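Local coordinates for protein polycyclic ketone monooxygenase (Myceliophthora thermophila, PDB 5MQ6) that catalyses Baeyer-Villiger oxidation with FAD and NADPH, inserting one oxygen atom beside the carbonyl of ketones, especially bulky polycyclic ones, to give esters or lactones, at residues K18-S23 against L388-L393; K557-R562 against G644-F649; A567-T572 against F649-R654. All blocks are in the same frame, centred on the assembly; numbering follows the deposited sequence.

Contact 1 (K18-S23 against L388-L393)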
loop_
_atom_site.group_PDB
_atom_site.type_symbol
_atom_site.label_atom_id
_atom_site.label_comp_id
_atom_site.label_asym_id
_atom_site.label_seq_id
_atom_site.Cartn_x
_atom_site.Cartn_y
_atom_site.Cartn_z
ATOM N N LYS A 18 -7.960 32.393 15.949
ATOM C CA LYS A 18 -7.445 33.198 14.858
ATOM C C LYS A 18 -6.540 32.365 13.947
ATOM O O LYS A 18 -6.768 32.311 12.756
ATOM C CB LYS A 18 -6.666 34.416 15.378
ATOM C CG LYS A 18 -7.494 35.678 15.372
ATOM C CD LYS A 18 -7.638 36.171 13.940
ATOM C CE LYS A 18 -8.853 37.068 13.751
ATOM N NZ LYS A 18 -9.873 36.437 12.855
ATOM N N LEU A 19 -5.524 31.713 14.514
ATOM C CA LEU A 19 -4.580 30.910 13.732
ATOM C C LEU A 19 -5.340 29.956 12.735
ATOM O O LEU A 19 -4.824 29.701 11.675
ATOM C CB LEU A 19 -3.494 30.232 14.637
ATOM C CG LEU A 19 -2.210 29.513 14.104
ATOM C CD1 LEU A 19 -1.629 30.077 12.806
ATOM C CD2 LEU A 19 -1.088 29.425 15.166
ATOM N N HIS A 20 -6.593 29.557 12.976
ATOM C CA HIS A 20 -7.385 28.923 11.847
ATOM C C HIS A 20 -7.998 29.896 10.765
ATOM O O HIS A 20 -9.133 29.823 10.405
ATOM C CB HIS A 20 -8.378 27.949 12.409
ATOM C CG HIS A 20 -7.772 27.005 13.408
ATOM N ND1 HIS A 20 -7.825 27.220 14.772
ATOM C CD2 HIS A 20 -7.070 25.857 13.237
ATOM C CE1 HIS A 20 -7.210 26.234 15.401
ATOM N NE2 HIS A 20 -6.740 25.395 14.492
ATOM N N GLN A 21 -7.202 30.860 10.312
ATOM C CA GLN A 21 -7.165 31.303 8.909
ATOM C C GLN A 21 -6.101 30.431 8.136
ATOM O O GLN A 21 -5.957 30.484 6.924
ATOM C CB GLN A 21 -6.875 32.831 8.843
ATOM C CG GLN A 21 -5.598 33.356 9.552
ATOM C CD GLN A 21 -5.805 34.639 10.411
ATOM O OE1 GLN A 21 -6.022 35.741 9.886
ATOM N NE2 GLN A 21 -5.689 34.500 11.734
ATOM N N LEU A 22 -5.335 29.639 8.868
ATOM C CA LEU A 22 -4.603 28.484 8.323
ATOM C C LEU A 22 -5.484 27.607 7.387
ATOM O O LEU A 22 -5.104 27.261 6.204
ATOM C CB LEU A 22 -4.134 27.630 9.504
ATOM C CG LEU A 22 -3.275 26.397 9.274
ATOM C CD1 LEU A 22 -1.971 26.800 8.570
ATOM C CD2 LEU A 22 -2.961 25.688 10.594
ATOM N N SER A 23 -6.668 27.260 7.902
ATOM C CA SER A 23 -7.608 26.462 7.103
ATOM C C SER A 23 -8.128 27.257 5.868
ATOM O O SER A 23 -8.569 26.648 4.885
ATOM C CB SER A 23 -8.697 25.787 7.954
ATOM O OG SER A 23 -9.553 26.756 8.448
ATOM N N LEU A 388 -10.100 17.742 15.323
ATOM C CA LEU A 388 -8.983 17.169 14.566
ATOM C C LEU A 388 -8.066 18.248 14.016
ATOM O O LEU A 388 -6.861 18.110 14.107
ATOM C CB LEU A 388 -9.466 16.304 13.421
ATOM C CG LEU A 388 -10.147 15.018 13.866
ATOM C CD1 LEU A 388 -10.760 14.423 12.643
ATOM C CD2 LEU A 388 -9.143 14.044 14.468
ATOM N N TYR A 389 -8.627 19.308 13.446
ATOM C CA TYR A 389 -7.810 20.452 12.992
ATOM C C TYR A 389 -6.940 21.074 14.133
ATOM O O TYR A 389 -5.731 21.391 13.935
ATOM C CB TYR A 389 -8.697 21.499 12.288
ATOM C CG TYR A 389 -8.894 21.164 10.836
ATOM C CD1 TYR A 389 -9.879 20.295 10.422
ATOM C CD2 TYR A 389 -8.088 21.703 9.873
ATOM C CE1 TYR A 389 -10.040 19.955 9.076
ATOM C CE2 TYR A 389 -8.229 21.361 8.543
ATOM C CZ TYR A 389 -9.220 20.493 8.156
ATOM O OH TYR A 389 -9.360 20.152 6.822
ATOM N N LYS A 390 -7.536 21.217 15.310
ATOM C CA LYS A 390 -6.808 21.706 16.482
ATOM C C LYS A 390 -5.788 20.712 16.927
ATOM O O LYS A 390 -4.703 21.105 17.265
ATOM C CB LYS A 390 -7.706 21.997 17.682
ATOM C CG LYS A 390 -8.632 23.210 17.566
ATOM C CD LYS A 390 -9.042 23.729 18.974
ATOM C CE LYS A 390 -10.546 23.683 19.289
ATOM N NZ LYS A 390 -11.206 25.014 19.144
ATOM N N LEU A 391 -6.116 19.425 16.936
ATOM C CA LEU A 391 -5.113 18.431 17.247
ATOM C C LEU A 391 -3.869 18.438 16.334
ATOM O O LEU A 391 -2.711 18.285 16.783
ATOM C CB LEU A 391 -5.770 17.054 17.213
ATOM C CG LEU A 391 -4.963 15.868 17.703
ATOM C CD1 LEU A 391 -4.509 16.064 19.164
ATOM C CD2 LEU A 391 -5.848 14.610 17.476
ATOM N N ASP A 392 -4.096 18.640 15.050
ATOM C CA ASP A 392 -3.015 18.630 14.079
ATOM C C ASP A 392 -2.121 19.863 14.040
ATOM O O ASP A 392 -0.954 19.810 13.537
ATOM C CB ASP A 392 -3.581 18.442 12.698
ATOM C CG ASP A 392 -2.541 17.974 11.738
ATOM O OD1 ASP A 392 -1.755 17.083 12.094
ATOM O OD2 ASP A 392 -2.487 18.531 10.615
ATOM N N LEU A 393 -2.664 20.985 14.487
ATOM C CA LEU A 393 -2.018 22.256 14.321
ATOM C C LEU A 393 -0.548 22.271 14.803
ATOM O O LEU A 393 0.330 22.712 14.058
ATOM C CB LEU A 393 -2.846 23.343 15.004
ATOM C CG LEU A 393 -2.135 24.674 15.170
ATOM C CD1 LEU A 393 -1.924 25.267 13.830
ATOM C CD2 LEU A 393 -3.030 25.563 15.994
#
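His20 and Leu393 carry most of this contact, the imidazole reaching from the N-terminal segment to helix 378-406. In His20, CG stands anti to the carbonyl carbon (chi1 -48°); the CE1 and NE2 corner of the ring faces the helix. There NE2 lies 4.0 Å from CD2 of Leu393, while CE1 is 4.0 Å from CG of Lys390, whose side chain crosses that of the histidine at about a right angle. Tyr389 O sits at the ring edge, near its plane, but at 4.2 Å from NE2 it makes no hydrogen bond, and this nitrogen is buried with no partner in the model. His20 is poorly ordered, so the position of its ring is less certain; no hydrogen bond joins the two segments. His20 is the centre of an inverse gamma turn, at the break between helix 15-19 and helix 22-31, and this kinked N-terminal extension packs at the protein surface against the long helix 378-406. Leu393 has CG anti to its backbone N (chi1 167°), and its two methyls are divided between partners. While CD2 meets the histidine, CD1 presses on CD2 of Leu22 at 3.4 Å, closer than two methyl groups normally sit, and CG of Leu19 approaches the same CD1 to 4.3 Å. At Ser23, CB comes within 4.5 Å of CE2 of Tyr389, whose ring also packs edge-to-face with Trp423. Leu22 continues onto Trp419 and Arg400.

Contact 2 (K557-R562 against G644-F649)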
loop_
_atom_site.group_PDB
_atom_site.type_symbol
_atom_site.label_atom_id
_atom_site.label_comp_id
_atom_site.label_asym_id
_atom_site.label_seq_id
_atom_site.Cartn_x
_atom_site.Cartn_y
_atom_site.Cartn_z
ATOM N N LYS A 557 -9.381 -22.601 9.735
ATOM C CA LYS A 557 -9.044 -23.669 10.699
ATOM C C LYS A 557 -10.264 -24.192 11.463
ATOM O O LYS A 557 -10.507 -25.443 11.545
ATOM C CB LYS A 557 -7.930 -23.222 11.619
ATOM C CG LYS A 557 -7.419 -24.335 12.508
ATOM C CD LYS A 557 -6.463 -23.697 13.501
ATOM C CE LYS A 557 -5.634 -24.725 14.199
ATOM N NZ LYS A 557 -6.565 -25.654 14.853
ATOM N N THR A 558 -11.057 -23.257 11.944
ATOM C CA THR A 558 -12.278 -23.572 12.631
ATOM C C THR A 558 -13.227 -24.364 11.768
ATOM O O THR A 558 -13.740 -25.363 12.184
ATOM C CB THR A 558 -12.988 -22.320 13.148
ATOM O OG1 THR A 558 -12.086 -21.629 13.995
ATOM C CG2 THR A 558 -14.221 -22.628 13.977
ATOM N N ALA A 559 -13.486 -23.875 10.589
ATOM C CA ALA A 559 -14.423 -24.495 9.666
ATOM C C ALA A 559 -13.924 -25.876 9.302
ATOM O O ALA A 559 -14.710 -26.847 9.385
ATOM C CB ALA A 559 -14.622 -23.606 8.402
ATOM N N GLU A 560 -12.618 -26.001 8.975
ATOM C CA GLU A 560 -12.040 -27.310 8.592
ATOM C C GLU A 560 -12.204 -28.283 9.781
ATOM O O GLU A 560 -12.541 -29.427 9.587
ATOM C CB GLU A 560 -10.527 -27.197 8.222
ATOM C CG GLU A 560 -10.294 -26.459 6.886
ATOM C CD GLU A 560 -10.739 -27.334 5.679
ATOM O OE1 GLU A 560 -10.292 -28.507 5.540
ATOM O OE2 GLU A 560 -11.572 -26.889 4.879
ATOM N N ASP A 561 -11.932 -27.807 10.994
ATOM C CA ASP A 561 -12.024 -28.664 12.150
ATOM C C ASP A 561 -13.498 -29.082 12.382
ATOM O O ASP A 561 -13.784 -30.226 12.672
ATOM C CB ASP A 561 -11.537 -28.011 13.388
ATOM C CG ASP A 561 -10.008 -27.922 13.495
ATOM O OD1 ASP A 561 -9.233 -28.650 12.821
ATOM O OD2 ASP A 561 -9.568 -27.107 14.336
ATOM N N ARG A 562 -14.419 -28.172 12.241
ATOM C CA ARG A 562 -15.815 -28.506 12.424
ATOM C C ARG A 562 -16.370 -29.540 11.460
ATOM O O ARG A 562 -17.162 -30.384 11.894
ATOM C CB ARG A 562 -16.670 -27.267 12.439
ATOM C CG ARG A 562 -16.573 -26.510 13.757
ATOM C CD ARG A 562 -17.373 -25.255 13.748
ATOM N NE ARG A 562 -18.784 -25.468 13.382
ATOM C CZ ARG A 562 -19.673 -24.500 13.330
ATOM N NH1 ARG A 562 -19.352 -23.244 13.574
ATOM N NH2 ARG A 562 -20.892 -24.771 13.005
ATOM N N GLY A 644 -15.748 -20.724 18.299
ATOM C CA GLY A 644 -15.854 -21.576 17.135
ATOM C C GLY A 644 -17.185 -21.512 16.429
ATOM O O GLY A 644 -17.377 -22.284 15.435
ATOM N N SER A 645 -18.114 -20.624 16.877
ATOM C CA SER A 645 -19.460 -20.588 16.256
ATOM C C SER A 645 -19.455 -20.035 14.823
ATOM O O SER A 645 -20.336 -20.325 14.038
ATOM C CB SER A 645 -20.460 -19.824 17.123
ATOM O OG SER A 645 -20.052 -18.481 17.347
ATOM N N LEU A 646 -18.492 -19.164 14.492
ATOM C CA LEU A 646 -18.433 -18.566 13.192
ATOM C C LEU A 646 -19.747 -17.953 12.769
ATOM O O LEU A 646 -20.318 -18.221 11.707
ATOM C CB LEU A 646 -17.913 -19.562 12.184
ATOM C CG LEU A 646 -16.476 -20.036 12.285
ATOM C CD1 LEU A 646 -16.206 -20.979 11.080
ATOM C CD2 LEU A 646 -15.377 -18.981 12.329
ATOM N N LYS A 647 -20.242 -17.114 13.634
ATOM C CA LYS A 647 -21.587 -16.585 13.508
ATOM C C LYS A 647 -21.713 -15.860 12.202
ATOM O O LYS A 647 -20.825 -15.091 11.875
ATOM C CB LYS A 647 -21.884 -15.618 14.671
ATOM C CG LYS A 647 -23.295 -15.045 14.519
ATOM C CD LYS A 647 -23.764 -14.179 15.722
ATOM C CE LYS A 647 -25.156 -13.589 15.495
ATOM N NZ LYS A 647 -25.326 -12.284 16.225
ATOM N N GLY A 648 -22.815 -16.068 11.482
ATOM C CA GLY A 648 -22.916 -15.495 10.162
ATOM C C GLY A 648 -22.268 -16.266 8.982
ATOM O O GLY A 648 -22.465 -15.897 7.826
ATOM N N PHE A 649 -21.541 -17.364 9.233
ATOM C CA PHE A 649 -21.088 -18.217 8.119
ATOM C C PHE A 649 -21.969 -19.450 7.944
ATOM O O PHE A 649 -22.363 -20.106 8.890
ATOM C CB PHE A 649 -19.661 -18.699 8.319
ATOM C CG PHE A 649 -18.609 -17.679 8.062
ATOM C CD1 PHE A 649 -18.115 -17.466 6.775
ATOM C CD2 PHE A 649 -18.095 -16.949 9.086
ATOM C CE1 PHE A 649 -17.112 -16.502 6.548
ATOM C CE2 PHE A 649 -17.091 -15.962 8.877
ATOM C CZ PHE A 649 -16.596 -15.758 7.576
HETATM O O HOH W 1 -22.767 -22.373 12.765
#
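With CG anti to the carbonyl carbon (chi1 -76°) and the chain bent at chi3 (54°), Arg562 brings its guanidinium over to the backbone of Gly644 and Ser645, while Thr558 holds CG2 anti to its backbone N and turns that methyl to the same loop. NH1 of Arg562 donates to Gly644 O at 2.9 Å, on a lone pair in the carbonyl plane although the oxygen is tilted from the guanidinium plane. A second, weak bond joins NH1 to Ser645 O at 3.1 Å, this time at the edge of the guanidinium and in its plane. A water accepts from Arg562 NH2 at 3.1 Å and donates weakly to Ser645 O. Beside this polar grip, CG2 of Thr558 rests 3.5 Å from Gly644 O and 3.8 Å from CG of Leu646; its hydroxyl bonds back to Gln554 O in its own helix. Leu646 extends CD1 to 4.1 Å from CB of Ala559, and it also touches Val555 and Ile651. An alanine at Leu646 would remove CG and both methyls and would probably open a gap against Thr558 CG2 and Ala559 CB. From Leu646 to Phe649 the chain makes a type II beta turn, and the last turns of helix 541-562 thus pack on the loop that leads from helix 630-641 into strand 649-653.

Contact 3 (A567-T572 against F649-R654)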
loop_
_atom_site.group_PDB
_atom_site.type_symbol
_atom_site.label_atom_id
_atom_site.label_comp_id
_atom_site.label_asym_id
_atom_site.label_seq_id
_atom_site.Cartn_x
_atom_site.Cartn_y
_atom_site.Cartn_z
ATOM N N ALA A 567 -13.906 -28.092 4.053
ATOM C CA ALA A 567 -15.058 -27.185 4.230
ATOM C C ALA A 567 -15.396 -26.326 3.084
ATOM O O ALA A 567 -14.513 -25.864 2.277
ATOM C CB ALA A 567 -14.866 -26.348 5.503
ATOM N N LEU A 568 -16.690 -26.029 3.057
ATOM C CA LEU A 568 -17.212 -24.994 2.244
ATOM C C LEU A 568 -17.715 -23.924 3.191
ATOM O O LEU A 568 -18.658 -24.184 3.919
ATOM C CB LEU A 568 -18.327 -25.573 1.369
ATOM C CG LEU A 568 -18.933 -24.587 0.381
ATOM C CD1 LEU A 568 -17.895 -24.173 -0.666
ATOM C CD2 LEU A 568 -20.164 -25.163 -0.271
ATOM N N VAL A 569 -17.155 -22.709 3.091
ATOM C CA VAL A 569 -17.360 -21.664 4.029
ATOM C C VAL A 569 -17.806 -20.445 3.306
ATOM O O VAL A 569 -17.053 -19.923 2.467
ATOM C CB VAL A 569 -16.005 -21.267 4.678
ATOM C CG1 VAL A 569 -16.249 -20.211 5.733
ATOM C CG2 VAL A 569 -15.374 -22.453 5.307
ATOM N N GLU A 570 -18.975 -19.909 3.673
ATOM C CA GLU A 570 -19.584 -18.808 2.900
ATOM C C GLU A 570 -20.336 -17.909 3.824
ATOM O O GLU A 570 -21.217 -18.373 4.541
ATOM C CB GLU A 570 -20.592 -19.321 1.853
ATOM C CG GLU A 570 -20.947 -18.223 0.877
ATOM C CD GLU A 570 -21.847 -18.634 -0.266
ATOM O OE1 GLU A 570 -22.138 -19.815 -0.410
ATOM O OE2 GLU A 570 -22.264 -17.758 -1.019
ATOM N N VAL A 571 -19.950 -16.643 3.876
ATOM C CA VAL A 571 -20.718 -15.689 4.706
ATOM C C VAL A 571 -22.184 -15.549 4.154
ATOM O O VAL A 571 -22.419 -15.565 2.911
ATOM C CB VAL A 571 -20.075 -14.313 4.810
ATOM C CG1 VAL A 571 -20.014 -13.565 3.491
ATOM C CG2 VAL A 571 -20.799 -13.431 5.858
ATOM N N THR A 572 -23.122 -15.375 5.057
ATOM C CA THR A 572 -24.507 -15.153 4.582
ATOM C C THR A 572 -24.767 -13.681 4.154
ATOM O O THR A 572 -24.085 -12.757 4.580
ATOM C CB THR A 572 -25.519 -15.524 5.660
ATOM O OG1 THR A 572 -25.294 -14.703 6.778
ATOM C CG2 THR A 572 -25.356 -16.989 6.111
ATOM N N PHE A 649 -21.541 -17.364 9.233
ATOM C CA PHE A 649 -21.088 -18.217 8.119
ATOM C C PHE A 649 -21.969 -19.450 7.944
ATOM O O PHE A 649 -22.363 -20.106 8.890
ATOM C CB PHE A 649 -19.661 -18.699 8.319
ATOM C CG PHE A 649 -18.609 -17.679 8.062
ATOM C CD1 PHE A 649 -18.115 -17.466 6.775
ATOM C CD2 PHE A 649 -18.095 -16.949 9.086
ATOM C CE1 PHE A 649 -17.112 -16.502 6.548
ATOM C CE2 PHE A 649 -17.091 -15.962 8.877
ATOM C CZ PHE A 649 -16.596 -15.758 7.576
ATOM N N ASP A 650 -22.265 -19.770 6.703
ATOM C CA ASP A 650 -22.802 -21.048 6.327
ATOM C C ASP A 650 -21.584 -21.986 6.191
ATOM O O ASP A 650 -20.679 -21.735 5.383
ATOM C CB ASP A 650 -23.560 -20.861 5.020
ATOM C CG ASP A 650 -24.299 -22.143 4.545
ATOM O OD1 ASP A 650 -23.762 -23.325 4.646
ATOM O OD2 ASP A 650 -25.425 -21.932 4.026
ATOM N N ILE A 651 -21.549 -23.040 6.987
ATOM C CA ILE A 651 -20.450 -24.043 6.991
ATOM C C ILE A 651 -21.092 -25.348 6.547
ATOM O O ILE A 651 -22.186 -25.695 6.986
ATOM C CB ILE A 651 -19.949 -24.268 8.440
ATOM C CG1 ILE A 651 -19.406 -23.008 9.074
ATOM C CG2 ILE A 651 -18.910 -25.309 8.546
ATOM C CD1 ILE A 651 -18.239 -22.375 8.366
ATOM N N SER A 652 -20.394 -26.091 5.747
ATOM C CA SER A 652 -20.872 -27.394 5.256
ATOM C C SER A 652 -19.682 -28.112 4.691
ATOM O O SER A 652 -18.566 -27.559 4.662
ATOM C CB SER A 652 -21.949 -27.251 4.209
ATOM O OG SER A 652 -21.388 -26.634 3.052
ATOM N N SER A 653 -19.869 -29.359 4.280
ATOM C CA SER A 653 -18.784 -30.110 3.728
ATOM C C SER A 653 -18.692 -29.758 2.260
ATOM O O SER A 653 -19.692 -29.773 1.598
ATOM C CB SER A 653 -19.042 -31.557 3.798
ATOM O OG SER A 653 -17.866 -32.160 3.360
ATOM N N ARG A 654 -17.510 -29.507 1.760
ATOM C CA ARG A 654 -17.339 -29.181 0.347
ATOM C C ARG A 654 -17.498 -30.475 -0.464
ATOM O O ARG A 654 -18.000 -30.452 -1.567
ATOM C CB ARG A 654 -15.947 -28.575 0.068
ATOM C CG ARG A 654 -15.813 -27.962 -1.349
ATOM C CD ARG A 654 -14.354 -27.766 -1.796
ATOM N NE ARG A 654 -13.741 -29.079 -1.834
ATOM C CZ ARG A 654 -13.845 -29.933 -2.811
ATOM N NH1 ARG A 654 -14.465 -29.638 -3.922
ATOM N NH2 ARG A 654 -13.338 -31.104 -2.657
HETATM O O HOH W 2 -21.302 -23.758 3.229
#
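Val569 and Ile651 stand side by side across the two strands and point the same way, with CG1 of Val569 3.9 Å from CD1 of Ile651. The same CG1 also presses on the Phe649 ring, 3.5 Å from CD1, which makes this methyl the bump between the isoleucine tip and the aromatic ring. The ring side chain crosses that of Val569 obliquely and reaches on to Val571, whose CB lies 4.1 Å from CE1 of Phe649. Together these four residues give one apolar face, into which Ala559 and Val555 of helix 541-562 pack. The strands form a two-stranded antiparallel sheet, their axes 4.5 Å apart at closest approach, in which Leu568 with Ser652 and Glu570 with Asp650 are the hydrogen-bonded pairs. The bond from Leu568 N to Ser652 O is almost straight (178°). Those pairs also set the opposite, partly polar face. Here CB of Leu568 abuts OG of Ser652 at 3.7 Å. A water on this face bridges the strands, within hydrogen-bonding distance of Leu568 O, Asp650 OD1 and Ser652 OG, though it probably cannot donate to every acceptor around it. Glu570 carries its carboxylate away to Arg499 and Gly523 N. CB of Arg654 lies 3.8 Å from Ala567 O, while its guanidinium is salt-bridged to Asp566. At the other end of strand 567-571, Thr572 OG1 caps the following helix at Ala575 N.

In the fold
From the N terminus, the chain first sets segment 18-23 against helix 378-406, and contact 1 closes a loop of 364 residues that includes much of both dinucleotide-binding regions, among them the FAD-binding Gly89 and the NADPH-binding Thr277. That loop is complete before the other two begin. Contacts 2 and 3 close loops of 81 and 76 residues and cross: helix 541-562 and strand 567-571 come first, and the C-terminal 644-654 returns to meet both in the same order, with Phe649 shared. Their centres are 8 Å apart, and Ala559 packs on Val569. Together they tie the C-terminal tail to the end of helix 541-562 and to strand 567-571, about 30 Å (nearest atoms) from contact 1.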